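Local atomic coordinates of putative mandelate racemase/muconate lactonizing enzyme (Bordetella bronchiseptica, PDB entry 3DDM), a protein that is of unknown function but belongs to the mandelate racemase/muconate lactonizing enzyme family, combining an enolase-type N-terminal domain with a (beta/alpha)8-like barrel domain. Residues A[270-281]-A[298-309]; A[310-318]-A[342-352]. The protein carries 1 engineered substitution. All coordinates share one frame; numbering follows the deposited sequence.

Contact 1. Residues A[270-281]-A[298-309]; sequences LAARSLRVMQPD and VVAAGLRYCPHY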
loop_
_atom_site.group_PDB
_atom_site.type_symbol
_atom_site.label_atom_id
_atom_site.label_comp_id
_atom_site.label_asym_id
_atom_site.label_seq_id
_atom_site.Cartn_x
_atom_site.Cartn_y
_atom_site.Cartn_z
ATOM N N LEU A 270 -20.182 -1.180 -11.186
ATOM C CA LEU A 270 -21.593 -1.477 -11.383
ATOM C C LEU A 270 -22.246 -0.456 -12.325
ATOM O O LEU A 270 -23.039 -0.809 -13.202
ATOM C CB LEU A 270 -22.307 -1.459 -10.028
ATOM C CG LEU A 270 -23.515 -2.386 -9.905
ATOM C CD1 LEU A 270 -23.078 -3.837 -10.112
ATOM C CD2 LEU A 270 -24.155 -2.208 -8.542
ATOM N N ALA A 271 -21.901 0.812 -12.133
ATOM C CA ALA A 271 -22.437 1.895 -12.943
ATOM C C ALA A 271 -22.152 1.741 -14.434
ATOM O O ALA A 271 -22.915 2.237 -15.265
ATOM C CB ALA A 271 -21.883 3.231 -12.454
ATOM N N ALA A 272 -21.056 1.061 -14.768
ATOM C CA ALA A 272 -20.657 0.875 -16.162
ATOM C C ALA A 272 -21.083 -0.455 -16.769
ATOM O O ALA A 272 -21.406 -0.528 -17.952
ATOM C CB ALA A 272 -19.153 1.037 -16.287
ATOM N N ARG A 273 -21.074 -1.511 -15.966
ATOM C CA ARG A 273 -21.459 -2.831 -16.450
ATOM C C ARG A 273 -20.535 -3.324 -17.568
ATOM O O ARG A 273 -20.950 -4.090 -18.442
ATOM C CB ARG A 273 -22.919 -2.815 -16.926
ATOM C CG ARG A 273 -23.912 -2.324 -15.866
ATOM C CD ARG A 273 -25.301 -2.177 -16.449
ATOM N NE ARG A 273 -25.911 -3.476 -16.694
ATOM C CZ ARG A 273 -26.481 -4.214 -15.746
ATOM N NH1 ARG A 273 -26.525 -3.769 -14.489
ATOM N NH2 ARG A 273 -26.995 -5.400 -16.050
ATOM N N SER A 274 -19.283 -2.873 -17.541
ATOM C CA SER A 274 -18.293 -3.313 -18.518
ATOM C C SER A 274 -17.924 -4.718 -18.058
ATOM O O SER A 274 -17.728 -5.632 -18.871
ATOM C CB SER A 274 -17.065 -2.404 -18.499
ATOM O OG SER A 274 -17.392 -1.114 -18.985
ATOM N N LEU A 275 -17.831 -4.876 -16.741
ATOM C CA LEU A 275 -17.558 -6.177 -16.141
ATOM C C LEU A 275 -18.935 -6.816 -15.944
ATOM O O LEU A 275 -19.825 -6.201 -15.351
ATOM C CB LEU A 275 -16.881 -6.021 -14.775
ATOM C CG LEU A 275 -15.515 -5.341 -14.748
ATOM C CD1 LEU A 275 -15.039 -5.220 -13.306
ATOM C CD2 LEU A 275 -14.524 -6.137 -15.581
ATOM N N ARG A 276 -19.133 -8.027 -16.449
ATOM C CA ARG A 276 -20.424 -8.689 -16.258
ATOM C C ARG A 276 -20.331 -9.773 -15.190
ATOM O O ARG A 276 -21.338 -10.328 -14.754
ATOM C CB ARG A 276 -20.936 -9.262 -17.578
ATOM C CG ARG A 276 -21.459 -8.187 -18.500
ATOM C CD ARG A 276 -22.137 -8.765 -19.714
ATOM N NE ARG A 276 -23.382 -8.057 -19.982
ATOM C CZ ARG A 276 -24.491 -8.200 -19.264
ATOM N NH1 ARG A 276 -24.513 -9.039 -18.233
ATOM N NH2 ARG A 276 -25.572 -7.491 -19.562
ATOM N N VAL A 277 -19.105 -10.053 -14.771
ATOM C CA VAL A 277 -18.835 -11.028 -13.731
ATOM C C VAL A 277 -17.982 -10.294 -12.696
ATOM O O VAL A 277 -16.803 -10.017 -12.932
ATOM C CB VAL A 277 -18.061 -12.243 -14.300
ATOM C CG1 VAL A 277 -17.798 -13.266 -13.200
ATOM C CG2 VAL A 277 -18.853 -12.867 -15.436
ATOM N N MET A 278 -18.594 -9.939 -11.571
ATOM C CA MET A 278 -17.869 -9.241 -10.523
ATOM C C MET A 278 -17.376 -10.266 -9.519
ATOM O O MET A 278 -18.127 -11.132 -9.089
ATOM C CB MET A 278 -18.749 -8.176 -9.868
ATOM C CG MET A 278 -18.364 -6.749 -10.299
ATOM S SD MET A 278 -19.711 -5.790 -11.053
ATOM C CE MET A 278 -20.104 -6.869 -12.449
ATOM N N GLN A 279 -16.098 -10.151 -9.160
ATOM C CA GLN A 279 -15.430 -11.095 -8.275
ATOM C C GLN A 279 -14.758 -10.495 -7.040
ATOM O O GLN A 279 -13.533 -10.520 -6.915
ATOM C CB GLN A 279 -14.377 -11.855 -9.088
ATOM C CG GLN A 279 -14.874 -12.351 -10.440
ATOM C CD GLN A 279 -13.731 -12.719 -11.382
ATOM O OE1 GLN A 279 -12.927 -11.864 -11.761
ATOM N NE2 GLN A 279 -13.655 -13.995 -11.763
ATOM N N PRO A 280 -15.543 -9.941 -6.111
ATOM C CA PRO A 280 -14.868 -9.386 -4.933
ATOM C C PRO A 280 -14.237 -10.487 -4.058
ATOM O O PRO A 280 -14.867 -11.522 -3.787
ATOM C CB PRO A 280 -15.987 -8.629 -4.218
ATOM C CG PRO A 280 -17.248 -9.351 -4.659
ATOM C CD PRO A 280 -16.977 -9.600 -6.122
ATOM N N ASP A 281 -12.990 -10.264 -3.635
ATOM C CA ASP A 281 -12.259 -11.213 -2.787
ATOM C C ASP A 281 -12.521 -10.817 -1.334
ATOM O O ASP A 281 -11.840 -9.953 -0.785
ATOM C CB ASP A 281 -10.760 -11.137 -3.082
ATOM C CG ASP A 281 -9.986 -12.273 -2.460
ATOM O OD1 ASP A 281 -10.340 -12.690 -1.339
ATOM O OD2 ASP A 281 -9.015 -12.743 -3.089
ATOM N N VAL A 298 -24.748 -6.986 -7.176
ATOM C CA VAL A 298 -24.327 -7.504 -8.476
ATOM C C VAL A 298 -25.360 -8.463 -9.070
ATOM O O VAL A 298 -25.718 -8.355 -10.246
ATOM C CB VAL A 298 -22.957 -8.240 -8.374
ATOM C CG1 VAL A 298 -22.712 -9.079 -9.629
ATOM C CG2 VAL A 298 -21.829 -7.223 -8.185
ATOM N N VAL A 299 -25.837 -9.400 -8.257
ATOM C CA VAL A 299 -26.813 -10.374 -8.727
ATOM C C VAL A 299 -28.154 -9.718 -9.058
ATOM O O VAL A 299 -28.797 -10.071 -10.051
ATOM C CB VAL A 299 -27.015 -11.498 -7.693
ATOM C CG1 VAL A 299 -28.213 -12.347 -8.071
ATOM C CG2 VAL A 299 -25.760 -12.362 -7.633
ATOM N N ALA A 300 -28.569 -8.758 -8.238
ATOM C CA ALA A 300 -29.822 -8.050 -8.486
ATOM C C ALA A 300 -29.728 -7.224 -9.778
ATOM O O ALA A 300 -30.719 -7.034 -10.481
ATOM C CB ALA A 300 -30.157 -7.138 -7.299
ATOM N N ALA A 301 -28.533 -6.737 -10.091
ATOM C CA ALA A 301 -28.339 -5.935 -11.292
ATOM C C ALA A 301 -28.263 -6.782 -12.555
ATOM O O ALA A 301 -27.922 -6.275 -13.625
ATOM C CB ALA A 301 -27.084 -5.096 -11.155
ATOM N N GLY A 302 -28.561 -8.073 -12.433
ATOM C CA GLY A 302 -28.516 -8.940 -13.594
ATOM C C GLY A 302 -27.128 -9.377 -14.022
ATOM O O GLY A 302 -26.927 -9.781 -15.164
ATOM N N LEU A 303 -26.162 -9.310 -13.113
ATOM C CA LEU A 303 -24.800 -9.719 -13.424
ATOM C C LEU A 303 -24.397 -10.932 -12.576
ATOM O O LEU A 303 -25.069 -11.252 -11.593
ATOM C CB LEU A 303 -23.859 -8.550 -13.166
ATOM C CG LEU A 303 -24.252 -7.271 -13.914
ATOM C CD1 LEU A 303 -23.362 -6.124 -13.469
ATOM C CD2 LEU A 303 -24.137 -7.499 -15.422
ATOM N N ARG A 304 -23.316 -11.611 -12.959
ATOM C CA ARG A 304 -22.847 -12.788 -12.219
ATOM C C ARG A 304 -21.873 -12.443 -11.102
ATOM O O ARG A 304 -21.010 -11.577 -11.260
ATOM C CB ARG A 304 -22.113 -13.778 -13.127
ATOM C CG ARG A 304 -22.889 -14.344 -14.277
ATOM C CD ARG A 304 -22.053 -15.386 -15.002
ATOM N NE ARG A 304 -21.796 -16.555 -14.166
ATOM C CZ ARG A 304 -21.146 -17.641 -14.581
ATOM N NH1 ARG A 304 -20.679 -17.702 -15.824
ATOM N NH2 ARG A 304 -20.978 -18.674 -13.762
ATOM N N TYR A 305 -22.009 -13.142 -9.982
ATOM C CA TYR A 305 -21.110 -12.981 -8.854
ATOM C C TYR A 305 -20.377 -14.313 -8.708
ATOM O O TYR A 305 -20.941 -15.297 -8.226
ATOM C CB TYR A 305 -21.882 -12.674 -7.576
ATOM C CG TYR A 305 -21.084 -12.959 -6.326
ATOM C CD1 TYR A 305 -19.826 -12.383 -6.132
ATOM C CD2 TYR A 305 -21.582 -13.808 -5.336
ATOM C CE1 TYR A 305 -19.079 -12.641 -4.976
ATOM C CE2 TYR A 305 -20.844 -14.076 -4.172
ATOM C CZ TYR A 305 -19.594 -13.485 -3.998
ATOM O OH TYR A 305 -18.872 -13.714 -2.840
ATOM N N CYS A 306 -19.124 -14.353 -9.147
ATOM C CA CYS A 306 -18.328 -15.572 -9.068
ATOM C C CYS A 306 -17.035 -15.341 -8.315
ATOM O O CYS A 306 -16.029 -14.939 -8.900
ATOM C CB CYS A 306 -18.008 -16.088 -10.469
ATOM S SG CYS A 306 -19.464 -16.592 -11.394
ATOM N N PRO A 307 -17.041 -15.598 -7.001
ATOM C CA PRO A 307 -15.841 -15.411 -6.180
ATOM C C PRO A 307 -14.820 -16.541 -6.374
ATOM O O PRO A 307 -15.121 -17.586 -6.958
ATOM C CB PRO A 307 -16.408 -15.378 -4.757
ATOM C CG PRO A 307 -17.537 -16.355 -4.833
ATOM C CD PRO A 307 -18.187 -16.044 -6.182
ATOM N N HIS A 308 -13.606 -16.315 -5.894
ATOM C CA HIS A 308 -12.550 -17.315 -5.979
ATOM C C HIS A 308 -11.510 -16.947 -4.948
ATOM O O HIS A 308 -11.215 -15.773 -4.749
ATOM C CB HIS A 308 -11.911 -17.359 -7.382
ATOM C CG HIS A 308 -11.248 -16.080 -7.798
ATOM N ND1 HIS A 308 -10.131 -15.578 -7.165
ATOM C CD2 HIS A 308 -11.559 -15.191 -8.774
ATOM C CE1 HIS A 308 -9.784 -14.433 -7.730
ATOM N NE2 HIS A 308 -10.635 -14.176 -8.709
ATOM N N TYR A 309 -10.970 -17.948 -4.270
ATOM C CA TYR A 309 -9.956 -17.689 -3.270
ATOM C C TYR A 309 -8.759 -18.610 -3.512
ATOM O O TYR A 309 -8.898 -19.841 -3.525
ATOM C CB TYR A 309 -10.529 -17.894 -1.858
ATOM C CG TYR A 309 -9.629 -17.298 -0.820
ATOM C CD1 TYR A 309 -9.394 -15.924 -0.798
ATOM C CD2 TYR A 309 -8.871 -18.108 0.017
ATOM C CE1 TYR A 309 -8.404 -15.371 0.010
ATOM C CE2 TYR A 309 -7.885 -17.566 0.835
ATOM C CZ TYR A 309 -7.648 -16.197 0.816
ATOM O OH TYR A 309 -6.610 -15.665 1.539
#
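M278 lies against V298 and L303 and so joins strand 275-278 to the end of helix 287-300 and to the residue just before strand 304-309. M278 CB rests 3.6 Å from V298 CG2. CG continues past the same methyl, and SD stays beside it, with V298 CG2 3.8 Å from M278 SD. Bends at chi2 (123°) and chi3 (-59°) then carry CE away from the valine and onto L303, where M278 CE meets L303 CD1 at 3.5 Å. That leucine methyl also packs against L270 CD1, which in turn touches V298 CG2 and A301 CB. Beyond this apolar cluster, the R273 guanidinium grips one carbonyl end-on: NH2 bonds A301 O at 2.7 Å nearly along the C=O axis, while NH1 reaches the same oxygen on a lone pair. L303 covers one face of this guanidinium. The gripped carbonyl follows helix 287-300, which closes in a Schellman motif with G302 at C-prime. The strands pair in parallel through R304 N to R276 O (3.0 Å) and M278 N to R304 O (2.9 Å). Further along, the Q279 amide stands almost perpendicular to the H308 ring, its NE2 at the ring edge and bonded to E231, and D281 OD1, hydrogen-bonded to A283 N, lies at the Y309 ring edge, 3.4 Å from Y309 CD1. Strand 275-278, helix 287-300 and strand 304-309 thus form a beta-alpha-beta crossover of the enolase-superfamily barrel.

Contact 2. Residues A[310-318]-A[342-352]; sequences LGAGIGLQA and NPLRSLLSPAL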
loop_
_atom_site.group_PDB
_atom_site.type_symbol
_atom_site.label_atom_id
_atom_site.label_comp_id
_atom_site.label_asym_id
_atom_site.label_seq_id
_atom_site.Cartn_x
_atom_site.Cartn_y
_atom_site.Cartn_z
ATOM N N LEU A 310 -7.587 -18.015 -3.723
ATOM C CA LEU A 310 -6.384 -18.802 -3.967
ATOM C C LEU A 310 -5.466 -18.844 -2.734
ATOM O O LEU A 310 -4.273 -19.134 -2.830
ATOM C CB LEU A 310 -5.610 -18.255 -5.182
ATOM C CG LEU A 310 -6.242 -18.000 -6.567
ATOM C CD1 LEU A 310 -7.281 -19.070 -6.912
ATOM C CD2 LEU A 310 -6.887 -16.627 -6.579
ATOM N N GLY A 311 -6.025 -18.559 -1.566
ATOM C CA GLY A 311 -5.219 -18.592 -0.359
ATOM C C GLY A 311 -5.410 -19.906 0.374
ATOM O O GLY A 311 -5.549 -20.955 -0.258
ATOM N N ALA A 312 -5.425 -19.847 1.704
ATOM C CA ALA A 312 -5.595 -21.032 2.536
ATOM C C ALA A 312 -7.070 -21.403 2.677
ATOM O O ALA A 312 -7.948 -20.714 2.154
ATOM C CB ALA A 312 -4.968 -20.798 3.907
ATOM N N GLY A 313 -7.331 -22.483 3.411
ATOM C CA GLY A 313 -8.686 -22.972 3.592
ATOM C C GLY A 313 -9.725 -22.079 4.249
ATOM O O GLY A 313 -10.880 -22.042 3.805
ATOM N N ILE A 314 -9.340 -21.369 5.302
ATOM C CA ILE A 314 -10.285 -20.505 6.001
ATOM C C ILE A 314 -10.941 -19.501 5.060
ATOM O O ILE A 314 -12.166 -19.356 5.043
ATOM C CB ILE A 314 -9.589 -19.751 7.159
ATOM C CG1 ILE A 314 -9.065 -20.761 8.185
ATOM C CG2 ILE A 314 -10.567 -18.808 7.847
ATOM C CD1 ILE A 314 -10.153 -21.593 8.837
ATOM N N GLY A 315 -10.120 -18.815 4.270
ATOM C CA GLY A 315 -10.637 -17.827 3.345
ATOM C C GLY A 315 -11.512 -18.462 2.296
ATOM O O GLY A 315 -12.512 -17.884 1.880
ATOM N N LEU A 316 -11.134 -19.656 1.855
ATOM C CA LEU A 316 -11.915 -20.365 0.846
ATOM C C LEU A 316 -13.289 -20.743 1.400
ATOM O O LEU A 316 -14.301 -20.570 0.719
ATOM C CB LEU A 316 -11.185 -21.632 0.376
ATOM C CG LEU A 316 -11.965 -22.405 -0.691
ATOM C CD1 LEU A 316 -12.219 -21.497 -1.880
ATOM C CD2 LEU A 316 -11.194 -23.647 -1.118
ATOM N N GLN A 317 -13.317 -21.271 2.626
ATOM C CA GLN A 317 -14.575 -21.652 3.256
ATOM C C GLN A 317 -15.442 -20.400 3.397
ATOM O O GLN A 317 -16.650 -20.440 3.142
ATOM C CB GLN A 317 -14.326 -22.295 4.633
ATOM C CG GLN A 317 -13.694 -23.714 4.590
ATOM C CD GLN A 317 -14.717 -24.848 4.397
ATOM O OE1 GLN A 317 -14.471 -25.808 3.657
ATOM N NE2 GLN A 317 -15.857 -24.745 5.081
ATOM N N ALA A 318 -14.820 -19.284 3.776
ATOM C CA ALA A 318 -15.542 -18.026 3.936
ATOM C C ALA A 318 -16.208 -17.618 2.629
ATOM O O ALA A 318 -17.327 -17.100 2.629
ATOM C CB ALA A 318 -14.597 -16.928 4.401
ATOM N N ASN A 342 -1.759 -27.301 -2.252
ATOM C CA ASN A 342 -1.438 -26.425 -1.130
ATOM C C ASN A 342 -2.152 -26.944 0.114
ATOM O O ASN A 342 -3.359 -26.770 0.275
ATOM C CB ASN A 342 -1.861 -24.979 -1.427
ATOM C CG ASN A 342 -1.534 -23.999 -0.275
ATOM O OD1 ASN A 342 -1.763 -22.793 -0.404
ATOM N ND2 ASN A 342 -1.011 -24.514 0.841
ATOM N N PRO A 343 -1.402 -27.599 1.006
ATOM C CA PRO A 343 -1.958 -28.149 2.241
ATOM C C PRO A 343 -2.621 -27.085 3.093
ATOM O O PRO A 343 -3.578 -27.375 3.811
ATOM C CB PRO A 343 -0.743 -28.763 2.923
ATOM C CG PRO A 343 0.123 -29.169 1.752
ATOM C CD PRO A 343 0.021 -27.956 0.865
ATOM N N LEU A 344 -2.119 -25.852 3.014
ATOM C CA LEU A 344 -2.696 -24.763 3.794
ATOM C C LEU A 344 -4.157 -24.563 3.419
ATOM O O LEU A 344 -4.953 -24.077 4.232
ATOM C CB LEU A 344 -1.897 -23.476 3.609
ATOM C CG LEU A 344 -0.504 -23.514 4.244
ATOM C CD1 LEU A 344 0.111 -22.122 4.224
ATOM C CD2 LEU A 344 -0.606 -24.008 5.675
ATOM N N ARG A 345 -4.508 -24.952 2.192
ATOM C CA ARG A 345 -5.896 -24.874 1.743
ATOM C C ARG A 345 -6.638 -26.179 2.053
ATOM O O ARG A 345 -7.732 -26.157 2.612
ATOM C CB ARG A 345 -5.993 -24.639 0.243
ATOM C CG ARG A 345 -7.441 -24.635 -0.257
ATOM C CD ARG A 345 -7.615 -25.509 -1.478
ATOM N NE ARG A 345 -6.502 -25.302 -2.387
ATOM C CZ ARG A 345 -6.036 -26.221 -3.221
ATOM N NH1 ARG A 345 -6.596 -27.431 -3.273
ATOM N NH2 ARG A 345 -4.984 -25.940 -3.968
ATOM N N SER A 346 -6.039 -27.309 1.691
ATOM C CA SER A 346 -6.658 -28.613 1.899
ATOM C C SER A 346 -6.888 -29.004 3.351
ATOM O O SER A 346 -7.893 -29.643 3.674
ATOM C CB SER A 346 -5.829 -29.702 1.227
ATOM O OG SER A 346 -5.712 -29.453 -0.161
ATOM N N LEU A 347 -5.964 -28.633 4.227
ATOM C CA LEU A 347 -6.097 -28.986 5.627
ATOM C C LEU A 347 -7.138 -28.110 6.327
ATOM O O LEU A 347 -7.505 -28.368 7.469
ATOM C CB LEU A 347 -4.729 -28.871 6.329
ATOM C CG LEU A 347 -3.613 -29.817 5.825
ATOM C CD1 LEU A 347 -2.268 -29.408 6.373
ATOM C CD2 LEU A 347 -3.910 -31.249 6.210
ATOM N N LEU A 348 -7.638 -27.086 5.644
ATOM C CA LEU A 348 -8.608 -26.196 6.268
ATOM C C LEU A 348 -9.899 -25.988 5.494
ATOM O O LEU A 348 -10.619 -25.028 5.753
ATOM C CB LEU A 348 -7.969 -24.836 6.531
ATOM C CG LEU A 348 -6.824 -24.813 7.539
ATOM C CD1 LEU A 348 -6.067 -23.490 7.459
ATOM C CD2 LEU A 348 -7.394 -25.026 8.918
ATOM N N SER A 349 -10.202 -26.864 4.545
ATOM C CA SER A 349 -11.436 -26.708 3.798
ATOM C C SER A 349 -12.162 -28.028 3.607
ATOM O O SER A 349 -12.133 -28.614 2.525
ATOM C CB SER A 349 -11.162 -26.050 2.445
ATOM O OG SER A 349 -10.113 -26.716 1.774
ATOM N N PRO A 350 -12.824 -28.516 4.671
ATOM C CA PRO A 350 -13.577 -29.773 4.655
ATOM C C PRO A 350 -14.735 -29.827 3.674
ATOM O O PRO A 350 -15.199 -30.912 3.317
ATOM C CB PRO A 350 -14.030 -29.938 6.110
ATOM C CG PRO A 350 -13.943 -28.560 6.687
ATOM C CD PRO A 350 -12.705 -28.003 6.044
ATOM N N ALA A 351 -15.207 -28.671 3.228
ATOM C CA ALA A 351 -16.312 -28.654 2.278
ATOM C C ALA A 351 -15.894 -29.356 0.991
ATOM O O ALA A 351 -16.723 -29.889 0.253
ATOM C CB ALA A 351 -16.737 -27.216 1.981
ATOM N N LEU A 352 -14.597 -29.359 0.724
ATOM C CA LEU A 352 -14.101 -29.992 -0.489
ATOM C C LEU A 352 -14.284 -31.497 -0.498
ATOM O O LEU A 352 -14.391 -32.098 -1.567
ATOM C CB LEU A 352 -12.630 -29.631 -0.713
ATOM C CG LEU A 352 -12.447 -28.229 -1.297
ATOM C CD1 LEU A 352 -10.964 -27.909 -1.496
ATOM C CD2 LEU A 352 -13.195 -28.159 -2.616
#
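G313 and L348 fit closely because the glycine, in the first turn of helix 313-325, leaves a shallow hollow on the side facing segment 342-352. L348 CB settles into it, 3.6 Å from G313 CA, while the end of the leucine runs on to I314, with CD1 4.1 Å from I314 CG1. Next to this hollow the A312 methyl lies against the L344 carbonyl and CB, with A312 CB 4.1 Å from L344 CB. The backbone joins here too, since G313 N donates to L344 O at 3.0 Å in a nearly straight bond (165°). In the barrel fold these are the loop and helix start after strand 304-309 meeting the short helix 343-346 that follows strand 334-338. A40 of strand 37-46, in the N-terminal domain, lies against both A312 and L344. One helical turn on, L316 CD2 lies against the aliphatic part of R345, 4.0 Å from R345 CG, and also meets L352 CD1. Q317 bends sharply at chi2 (-84°), which brings its amide over S349 and P350 to the start of the 3-10 turn. There A351 N donates to Q317 OE1 at 3.0 Å, while Q317 NE2 bonds L368 O, so both ends of the amide are held. S349 OG donates to R345 O, and L348 N reaches that same oxygen from the opposite face of its plane.

Contact 1 closes where contact 2 opens: strand 304-309 leads through the short loop 310-312 into helix 313-325. Their centres are about 23 Å apart, on opposite sides of the chain's centre, yet the two touch at the junction, where Y309 CD2 lies 3.3 Å from L316 N and 3.5 Å from G315 C. E56, at the end of N-terminal-domain strand 52-56, ties the pair together, accepting hydrogen bonds from Y309 OH in contact 1 and from A312 N and G315 N in contact 2. Q279, D281, H308 and Y309 lie toward the C-terminal ends of their barrel strands, the end where enolase-superfamily proteins carry their active site, so the junction probably borders that region.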